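Local coordinates for adenosine monophosphate-protein transferase (Sulfolobus tokodaii, PDB 2EKM) that is of unknown function but belongs to the adenosine-specific kinase family and may act as an adenosine monophosphate-protein transferase, at residues V7-E11 and Q73-I78. Coordinates in Å, arbitrary orientation, origin at the centre of the assembly. Numbering follows the deposited sequence.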
loop_
_atom_site.group_PDB
_atom_site.type_symbol
_atom_site.label_atom_id
_atom_site.label_comp_id
_atom_site.label_asym_id
_atom_site.label_seq_id
_atom_site.Cartn_x
_atom_site.Cartn_y
_atom_site.Cartn_z
ATOM N N VAL A 7 -17.021 -7.683 7.830
ATOM C CA VAL A 7 -15.888 -8.600 7.896
ATOM C C VAL A 7 -16.159 -9.698 6.877
ATOM O O VAL A 7 -17.042 -10.526 7.075
ATOM C CB VAL A 7 -15.755 -9.232 9.296
ATOM C CG1 VAL A 7 -14.539 -10.155 9.340
ATOM C CG2 VAL A 7 -15.642 -8.134 10.352
ATOM N N ILE A 8 -15.395 -9.696 5.791
ATOM C CA ILE A 8 -15.568 -10.670 4.719
ATOM C C ILE A 8 -14.613 -11.861 4.790
ATOM O O ILE A 8 -13.394 -11.688 4.805
ATOM C CB ILE A 8 -15.385 -9.987 3.335
ATOM C CG1 ILE A 8 -16.352 -8.807 3.204
ATOM C CG2 ILE A 8 -15.603 -10.995 2.211
ATOM C CD1 ILE A 8 -17.811 -9.183 3.353
ATOM N N ARG A 9 -15.177 -13.065 4.824
ATOM C CA ARG A 9 -14.389 -14.291 4.862
ATOM C C ARG A 9 -13.967 -14.663 3.445
ATOM O O ARG A 9 -14.812 -14.835 2.567
ATOM C CB ARG A 9 -15.204 -15.440 5.467
ATOM C CG ARG A 9 -14.567 -16.825 5.296
ATOM C CD ARG A 9 -13.183 -16.913 5.935
ATOM N NE ARG A 9 -13.238 -16.735 7.386
ATOM C CZ ARG A 9 -12.172 -16.561 8.163
ATOM N NH1 ARG A 9 -10.957 -16.544 7.630
ATOM N NH2 ARG A 9 -12.322 -16.390 9.468
ATOM N N VAL A 10 -12.662 -14.782 3.228
ATOM C CA VAL A 10 -12.129 -15.132 1.916
ATOM C C VAL A 10 -11.813 -16.623 1.848
ATOM O O VAL A 10 -11.016 -17.128 2.638
ATOM C CB VAL A 10 -10.840 -14.328 1.611
ATOM C CG1 VAL A 10 -10.206 -14.821 0.311
ATOM C CG2 VAL A 10 -11.169 -12.839 1.509
ATOM N N GLU A 11 -12.440 -17.331 0.912
ATOM C CA GLU A 11 -12.189 -18.761 0.780
ATOM C C GLU A 11 -10.862 -19.015 0.073
ATOM O O GLU A 11 -10.616 -18.497 -1.013
ATOM C CB GLU A 11 -13.322 -19.455 0.008
ATOM C CG GLU A 11 -12.961 -20.872 -0.464
ATOM C CD GLU A 11 -14.109 -21.595 -1.158
ATOM O OE1 GLU A 11 -14.916 -20.934 -1.845
ATOM O OE2 GLU A 11 -14.193 -22.834 -1.030
ATOM N N GLN A 73 -16.024 -14.797 -7.080
ATOM C CA GLN A 73 -16.765 -14.875 -5.826
ATOM C C GLN A 73 -16.200 -13.937 -4.765
ATOM O O GLN A 73 -16.932 -13.148 -4.170
ATOM C CB GLN A 73 -16.761 -16.321 -5.321
ATOM C CG GLN A 73 -17.476 -17.274 -6.266
ATOM C CD GLN A 73 -17.069 -18.723 -6.080
ATOM O OE1 GLN A 73 -17.501 -19.594 -6.832
ATOM N NE2 GLN A 73 -16.233 -18.989 -5.083
ATOM N N THR A 74 -14.895 -14.021 -4.535
ATOM C CA THR A 74 -14.251 -13.170 -3.549
ATOM C C THR A 74 -14.414 -11.689 -3.898
ATOM O O THR A 74 -14.663 -10.867 -3.019
ATOM C CB THR A 74 -12.755 -13.540 -3.413
ATOM O OG1 THR A 74 -12.655 -14.870 -2.881
ATOM C CG2 THR A 74 -12.029 -12.573 -2.481
ATOM N N ALA A 75 -14.291 -11.352 -5.180
ATOM C CA ALA A 75 -14.444 -9.964 -5.618
ATOM C C ALA A 75 -15.858 -9.456 -5.336
ATOM O O ALA A 75 -16.052 -8.300 -4.956
ATOM C CB ALA A 75 -14.138 -9.851 -7.110
ATOM N N LEU A 76 -16.847 -10.322 -5.533
ATOM C CA LEU A 76 -18.236 -9.955 -5.284
ATOM C C LEU A 76 -18.500 -9.772 -3.791
ATOM O O LEU A 76 -19.225 -8.867 -3.385
ATOM C CB LEU A 76 -19.176 -11.035 -5.827
ATOM C CG LEU A 76 -19.508 -11.033 -7.319
ATOM C CD1 LEU A 76 -20.223 -12.328 -7.669
ATOM C CD2 LEU A 76 -20.387 -9.827 -7.657
ATOM N N LYS A 77 -17.917 -10.645 -2.977
ATOM C CA LYS A 77 -18.102 -10.579 -1.531
ATOM C C LYS A 77 -17.491 -9.312 -0.939
ATOM O O LYS A 77 -18.050 -8.714 -0.023
ATOM C CB LYS A 77 -17.506 -11.827 -0.885
ATOM C CG LYS A 77 -18.241 -13.098 -1.289
ATOM C CD LYS A 77 -17.442 -14.359 -0.995
ATOM C CE LYS A 77 -17.181 -14.540 0.485
ATOM N NZ LYS A 77 -16.559 -15.869 0.753
ATOM N N ILE A 78 -16.338 -8.905 -1.453
ATOM C CA ILE A 78 -15.713 -7.685 -0.969
ATOM C C ILE A 78 -16.584 -6.545 -1.497
ATOM O O ILE A 78 -16.906 -5.606 -0.768
ATOM C CB ILE A 78 -14.274 -7.550 -1.496
ATOM C CG1 ILE A 78 -13.403 -8.659 -0.892
ATOM C CG2 ILE A 78 -13.715 -6.166 -1.154
ATOM C CD1 ILE A 78 -11.965 -8.681 -1.420
HETATM O O HOH W 1 -14.361 -16.265 -1.010
HETATM O O HOH W 2 -15.503 -18.493 -2.648
HETATM O O HOH W 3 -16.703 -21.919 -4.222
#
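A single direct hydrogen bond joins residues 7-11 to helix residues 73-78: Lys77 reaches across to the strand and donates from NZ to the backbone O of Arg9 at 2.7 Å. Water 1 accepts from Lys77 NZ (2.8 Å) and from the backbone N of Glu11 (2.9 Å) and is hydrogen-bonded to Thr74 OG1 (2.9 Å), a hydroxyl that also pairs with Tyr87. At the exposed end Glu11 OE1 and Gln73 NE2 stand 4.0 Å apart, and waters 2 and 3 bridge them, water 2 only weakly on the Gln73 side. Strand 7-10 and helix 73-78 run almost antiparallel (175°), their axes 8.8 Å apart at closest approach. The contact sets the C-terminal end of helix 65-78, which follows strand 57-62 of the five-stranded sheet, against strand 4-10, within this chain an outermost strand of the separate three-stranded sheet. In van der Waals packing, Ile8, directed at the helix, lays CG2 against Lys77 CB (3.7 Å) and Ile78 CG1 (4.5 Å), while its CD1 approaches Lys77 O to 3.4 Å. One helical turn earlier, Val10 CG1 meets Thr74 CG2 at 4.0 Å. The CA-to-CB bond of Arg9 points away, and its NH1 hydrogen-bonds Gln126 OE1 of the second subunit.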